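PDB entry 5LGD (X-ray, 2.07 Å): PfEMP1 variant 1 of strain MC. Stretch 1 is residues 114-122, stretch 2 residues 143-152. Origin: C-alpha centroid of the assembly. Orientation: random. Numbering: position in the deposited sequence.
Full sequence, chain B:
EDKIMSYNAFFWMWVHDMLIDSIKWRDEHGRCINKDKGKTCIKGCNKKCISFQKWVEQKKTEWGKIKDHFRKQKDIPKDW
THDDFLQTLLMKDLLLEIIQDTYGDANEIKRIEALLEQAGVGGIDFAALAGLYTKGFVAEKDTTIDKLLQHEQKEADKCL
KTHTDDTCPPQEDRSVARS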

ATOM      1  N   ALA B 114     -33.985  20.885  -0.252  1.00 39.22           N
ATOM      2  CA  ALA B 114     -35.421  21.142  -0.042  1.00 40.82           C
ATOM      3  C   ALA B 114     -36.298  20.272  -0.979  1.00 46.49           C
ATOM      4  O   ALA B 114     -37.279  19.661  -0.522  1.00 47.63           O
ATOM      5  CB  ALA B 114     -35.727  22.612  -0.281  1.00 41.64           C
ATOM      6  N   LEU B 115     -35.941  20.247  -2.294  1.00 41.36           N
ATOM      7  CA  LEU B 115     -36.583  19.452  -3.353  1.00 41.40           C
ATOM      8  C   LEU B 115     -36.541  17.960  -2.992  1.00 45.30           C
ATOM      9  O   LEU B 115     -37.558  17.281  -3.105  1.00 48.84           O
ATOM     10  CB  LEU B 115     -35.892  19.696  -4.716  1.00 40.04           C
ATOM     11  CG  LEU B 115     -36.521  19.014  -5.952  1.00 44.83           C
ATOM     12  CD1 LEU B 115     -37.459  19.986  -6.691  1.00 45.64           C
ATOM     13  CD2 LEU B 115     -35.459  18.584  -6.905  1.00 43.49           C
ATOM     14  N   LEU B 116     -35.383  17.464  -2.525  1.00 38.97           N
ATOM     15  CA  LEU B 116     -35.235  16.059  -2.145  1.00 39.58           C
ATOM     16  C   LEU B 116     -36.003  15.737  -0.857  1.00 50.62           C
ATOM     17  O   LEU B 116     -36.582  14.651  -0.763  1.00 51.07           O
ATOM     18  CB  LEU B 116     -33.749  15.669  -2.027  1.00 37.46           C
ATOM     19  CG  LEU B 116     -32.867  15.805  -3.276  1.00 38.16           C
ATOM     20  CD1 LEU B 116     -31.443  15.448  -2.954  1.00 37.33           C
ATOM     21  CD2 LEU B 116     -33.378  14.915  -4.436  1.00 36.65           C
ATOM     22  N   GLU B 117     -36.025  16.689   0.125  1.00 51.41           N
ATOM     23  CA  GLU B 117     -36.764  16.552   1.392  1.00 54.96           C
ATOM     24  C   GLU B 117     -38.236  16.376   1.101  1.00 65.08           C
ATOM     25  O   GLU B 117     -38.842  15.444   1.631  1.00 67.62           O
ATOM     26  CB  GLU B 117     -36.539  17.743   2.361  1.00 56.43           C
ATOM     27  CG  GLU B 117     -35.267  17.618   3.201  1.00 67.96           C
ATOM     28  CD  GLU B 117     -34.774  18.815   4.011  1.00 92.90           C
ATOM     29  OE1 GLU B 117     -35.336  19.930   3.880  1.00 90.53           O
ATOM     30  OE2 GLU B 117     -33.798  18.628   4.774  1.00 82.75           O
ATOM     31  N   GLN B 118     -38.796  17.233   0.209  1.00 62.82           N
ATOM     32  CA  GLN B 118     -40.200  17.188  -0.200  1.00 63.82           C
ATOM     33  C   GLN B 118     -40.530  16.017  -1.106  1.00 66.94           C
ATOM     34  O   GLN B 118     -41.706  15.744  -1.312  1.00 68.63           O
ATOM     35  CB  GLN B 118     -40.659  18.515  -0.825  1.00 64.69           C
ATOM     36  CG  GLN B 118     -40.950  19.615   0.207  1.00 84.97           C
ATOM     37  CD  GLN B 118     -42.237  19.468   1.010  1.00102.88           C
ATOM     38  OE1 GLN B 118     -42.603  20.358   1.792  1.00 98.81           O
ATOM     39  NE2 GLN B 118     -42.967  18.372   0.839  1.00 93.32           N
ATOM     40  N   ALA B 119     -39.513  15.307  -1.618  1.00 61.85           N
ATOM     41  CA  ALA B 119     -39.701  14.133  -2.478  1.00 61.44           C
ATOM     42  C   ALA B 119     -39.620  12.812  -1.703  1.00 66.49           C
ATOM     43  O   ALA B 119     -39.722  11.736  -2.302  1.00 67.69           O
ATOM     44  CB  ALA B 119     -38.681  14.143  -3.607  1.00 59.97           C
ATOM     45  N   GLY B 120     -39.415  12.896  -0.393  1.00 62.84           N
ATOM     46  CA  GLY B 120     -39.268  11.718   0.461  1.00 64.07           C
ATOM     47  C   GLY B 120     -37.897  11.061   0.396  1.00 66.91           C
ATOM     48  O   GLY B 120     -37.692   9.981   0.968  1.00 67.10           O
ATOM     49  N   VAL B 121     -36.947  11.711  -0.313  1.00 61.50           N
ATOM     50  CA  VAL B 121     -35.561  11.268  -0.475  1.00 59.86           C
ATOM     51  C   VAL B 121     -34.690  11.866   0.657  1.00 64.72           C
ATOM     52  O   VAL B 121     -33.759  11.203   1.139  1.00 64.97           O
ATOM     53  CB  VAL B 121     -34.989  11.578  -1.885  1.00 61.31           C
ATOM     54  CG1 VAL B 121     -33.834  10.644  -2.212  1.00 60.09           C
ATOM     55  CG2 VAL B 121     -36.061  11.473  -2.968  1.00 61.57           C
ATOM     56  N   GLY B 122     -35.031  13.090   1.079  1.00 61.56           N
ATOM     57  CA  GLY B 122     -34.352  13.813   2.147  1.00 89.12           C
ATOM     58  C   GLY B 122     -35.167  13.919   3.417  1.00129.89           C
ATOM     59  O   GLY B 122     -35.695  12.921   3.907  1.00 98.30           O
TER
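Stretch 2 143-152: TTIDKLLQHE

A helix that ends against the side of another helix can make its contact partly with side chains and partly with the backbone that is freed where the helical pattern stops. PfEMP1 variant 1 of strain MC offers a compact example. The first stretch enters from a helix that begins earlier in the chain and passes into a turn; the second is a helix that starts at Thr144 and runs through Glu152 and beyond. The two axes cross at 69°, far from parallel, and approach no closer than 10.8 Å. The two stretches bury 438 Å² between them, both sides summed.

Ala114 stands clear of the partner helix, and the contact opens with Leu115. Its CA-to-CB bond points sideways, yet its end comes nearer, with chi1 t and chi2 at 96°, so that Leu115 CD2 lies 4.1 Å from Leu148 CD2. Leu116, with chi1 m and chi2 t, approaches the same methyl: its CD2 is 4.2 Å from Leu148 CD2 and 4.5 Å from Thr144 CG2. Leu148 is thus a shared apolar partner for successive residues of the first helix. Glu117, by contrast, is exposed and out of reach.

At Gln118 the backbone enters the contact, its O lying 3.6 Å from His151 CE1. Ala119 follows at the point where the two chains come closest in register, its CA 6.0 Å from His151 CA. Its CB is directed toward the second helix, and Ala119 CB touches two larger residues there: it is 3.7 Å from Leu148 CD1 and 3.6 Å from His151 CG. Its CA sits over one face of the imidazole, 3.6 Å from the centroid of the His151 ring and 14° off the ring normal, a CH-pi contact.

Gly120 then leaves helical geometry with a phi of 78°, a value that favours glycine, in a Schellman motif. Two of the turn's bonds run back to one carbonyl: Val121 N and Gly122 N reach Leu116 O at 3.0 and 2.9 Å. The carbonyl of Gly120 itself is used across the interface, where Lys147 NZ donates a hydrogen bond to Gly120 O at 3.2 Å. This is the sole hydrogen bond between the stretches.

Val121 closes the patch, pointing toward the start of the second helix. Val121 CG1 lies 3.8 Å from Thr144 CG2, while Val121 CG2 lies 4.2 Å from Lys147 CB, so its two methyls spread over neighbouring turns. Gly122, poorly ordered, makes no contact. Thr143, just before the second helix, also stays out of reach, but it caps that helix by accepting a weak bond from Ile145 N to Thr143 OG1 at 3.3 Å. Thr144, Lys147, Leu148 and His151, in an i, i+3, i+4, i+7 pattern, form the helix face against which the first stretch lies.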

ATOM      1  N   THR B 143     -31.643   4.022  -7.339  1.00 54.04           N
ATOM      2  CA  THR B 143     -30.955   5.181  -6.706  1.00 50.81           C
ATOM      3  C   THR B 143     -31.851   6.381  -6.382  1.00 53.89           C
ATOM      4  O   THR B 143     -33.049   6.376  -6.694  1.00 55.69           O
ATOM      5  CB  THR B 143     -29.729   5.676  -7.507  1.00 51.78           C
ATOM      6  OG1 THR B 143     -30.144   6.564  -8.553  1.00 47.29           O
ATOM      7  CG2 THR B 143     -28.847   4.547  -8.036  1.00 52.70           C
ATOM      8  N   THR B 144     -31.237   7.416  -5.758  1.00 46.39           N
ATOM      9  CA  THR B 144     -31.816   8.725  -5.394  1.00 45.18           C
ATOM     10  C   THR B 144     -32.476   9.381  -6.619  1.00 46.76           C
ATOM     11  O   THR B 144     -33.613   9.853  -6.519  1.00 46.49           O
ATOM     12  CB  THR B 144     -30.699   9.613  -4.812  1.00 47.49           C
ATOM     13  OG1 THR B 144     -30.362   9.149  -3.500  1.00 39.89           O
ATOM     14  CG2 THR B 144     -31.065  11.103  -4.759  1.00 48.96           C
ATOM     15  N   ILE B 145     -31.742   9.399  -7.766  1.00 40.77           N
ATOM     16  CA  ILE B 145     -32.203   9.940  -9.048  1.00 39.33           C
ATOM     17  C   ILE B 145     -33.461   9.208  -9.466  1.00 44.29           C
ATOM     18  O   ILE B 145     -34.448   9.855  -9.806  1.00 44.15           O
ATOM     19  CB  ILE B 145     -31.080   9.929 -10.130  1.00 40.44           C
ATOM     20  CG1 ILE B 145     -29.818  10.729  -9.671  1.00 38.83           C
ATOM     21  CG2 ILE B 145     -31.567  10.380 -11.508  1.00 40.85           C
ATOM     22  CD1 ILE B 145     -30.013  12.289  -9.309  1.00 42.42           C
ATOM     23  N   ASP B 146     -33.447   7.866  -9.385  1.00 42.32           N
ATOM     24  CA  ASP B 146     -34.582   7.004  -9.702  1.00 43.70           C
ATOM     25  C   ASP B 146     -35.792   7.307  -8.768  1.00 49.91           C
ATOM     26  O   ASP B 146     -36.907   7.504  -9.256  1.00 50.68           O
ATOM     27  CB  ASP B 146     -34.151   5.545  -9.602  1.00 46.20           C
ATOM     28  CG  ASP B 146     -33.055   5.169 -10.587  1.00 52.82           C
ATOM     29  OD1 ASP B 146     -33.364   5.022 -11.793  1.00 54.44           O
ATOM     30  OD2 ASP B 146     -31.913   4.918 -10.137  1.00 52.96           O
ATOM     31  N   LYS B 147     -35.550   7.417  -7.445  1.00 47.70           N
ATOM     32  CA  LYS B 147     -36.569   7.755  -6.442  1.00 49.78           C
ATOM     33  C   LYS B 147     -37.198   9.106  -6.799  1.00 53.59           C
ATOM     34  O   LYS B 147     -38.429   9.223  -6.816  1.00 54.47           O
ATOM     35  CB  LYS B 147     -35.940   7.842  -5.037  1.00 52.72           C
ATOM     36  CG  LYS B 147     -35.811   6.500  -4.319  1.00 69.92           C
ATOM     37  CD  LYS B 147     -36.748   6.412  -3.101  1.00 84.78           C
ATOM     38  CE  LYS B 147     -36.358   7.280  -1.917  1.00 92.01           C
ATOM     39  NZ  LYS B 147     -37.483   7.433  -0.954  1.00 97.75           N
ATOM     40  N   LEU B 148     -36.338  10.111  -7.135  1.00 48.44           N
ATOM     41  CA  LEU B 148     -36.777  11.443  -7.550  1.00 46.83           C
ATOM     42  C   LEU B 148     -37.566  11.432  -8.835  1.00 49.42           C
ATOM     43  O   LEU B 148     -38.651  12.021  -8.865  1.00 48.75           O
ATOM     44  CB  LEU B 148     -35.636  12.472  -7.623  1.00 44.96           C
ATOM     45  CG  LEU B 148     -36.110  13.886  -7.943  1.00 47.69           C
ATOM     46  CD1 LEU B 148     -36.895  14.478  -6.787  1.00 49.08           C
ATOM     47  CD2 LEU B 148     -34.984  14.757  -8.312  1.00 45.59           C
ATOM     48  N   LEU B 149     -37.067  10.733  -9.882  1.00 48.68           N
ATOM     49  CA  LEU B 149     -37.815  10.621 -11.142  1.00 50.32           C
ATOM     50  C   LEU B 149     -39.171   9.907 -10.954  1.00 55.83           C
ATOM     51  O   LEU B 149     -40.131  10.265 -11.626  1.00 56.52           O
ATOM     52  CB  LEU B 149     -36.990  10.013 -12.282  1.00 50.11           C
ATOM     53  CG  LEU B 149     -35.852  10.899 -12.832  1.00 51.86           C
ATOM     54  CD1 LEU B 149     -34.989  10.121 -13.825  1.00 50.80           C
ATOM     55  CD2 LEU B 149     -36.390  12.219 -13.460  1.00 53.09           C
ATOM     56  N   GLN B 150     -39.269   8.984  -9.976  1.00 53.37           N
ATOM     57  CA  GLN B 150     -40.521   8.292  -9.632  1.00 55.84           C
ATOM     58  C   GLN B 150     -41.479   9.313  -8.990  1.00 60.63           C
ATOM     59  O   GLN B 150     -42.650   9.400  -9.380  1.00 60.22           O
ATOM     60  CB  GLN B 150     -40.250   7.119  -8.671  1.00 57.98           C
ATOM     61  CG  GLN B 150     -40.106   5.766  -9.375  1.00 67.39           C
ATOM     62  CD  GLN B 150     -38.927   4.919  -8.951  1.00 81.87           C
ATOM     63  OE1 GLN B 150     -38.595   4.781  -7.763  1.00 72.44           O
ATOM     64  NE2 GLN B 150     -38.328   4.250  -9.928  1.00 77.80           N
ATOM     65  N   HIS B 151     -40.947  10.125  -8.041  1.00 56.06           N
ATOM     66  CA  HIS B 151     -41.693  11.185  -7.357  1.00 56.58           C
ATOM     67  C   HIS B 151     -42.234  12.200  -8.371  1.00 59.51           C
ATOM     68  O   HIS B 151     -43.383  12.644  -8.252  1.00 62.03           O
ATOM     69  CB  HIS B 151     -40.810  11.885  -6.307  1.00 56.09           C
ATOM     70  CG  HIS B 151     -41.428  13.123  -5.736  1.00 59.54           C
ATOM     71  ND1 HIS B 151     -42.281  13.064  -4.651  1.00 63.05           N
ATOM     72  CD2 HIS B 151     -41.334  14.407  -6.152  1.00 60.29           C
ATOM     73  CE1 HIS B 151     -42.656  14.311  -4.426  1.00 62.25           C
ATOM     74  NE2 HIS B 151     -42.111  15.156  -5.304  1.00 60.85           N
ATOM     75  N   GLU B 152     -41.410  12.540  -9.371  1.00 52.93           N
ATOM     76  CA  GLU B 152     -41.732  13.486 -10.437  1.00 52.04           C
ATOM     77  C   GLU B 152     -42.882  12.985 -11.291  1.00 57.13           C
ATOM     78  O   GLU B 152     -43.737  13.771 -11.686  1.00 57.76           O
ATOM     79  CB  GLU B 152     -40.482  13.811 -11.280  1.00 51.13           C
ATOM     80  CG  GLU B 152     -39.425  14.625 -10.540  1.00 49.58           C
ATOM     81  CD  GLU B 152     -39.849  16.003 -10.059  1.00 66.88           C
ATOM     82  OE1 GLU B 152     -39.574  16.984 -10.786  1.00 45.66           O
ATOM     83  OE2 GLU B 152     -40.356  16.115  -8.917  1.00 59.72           O
TER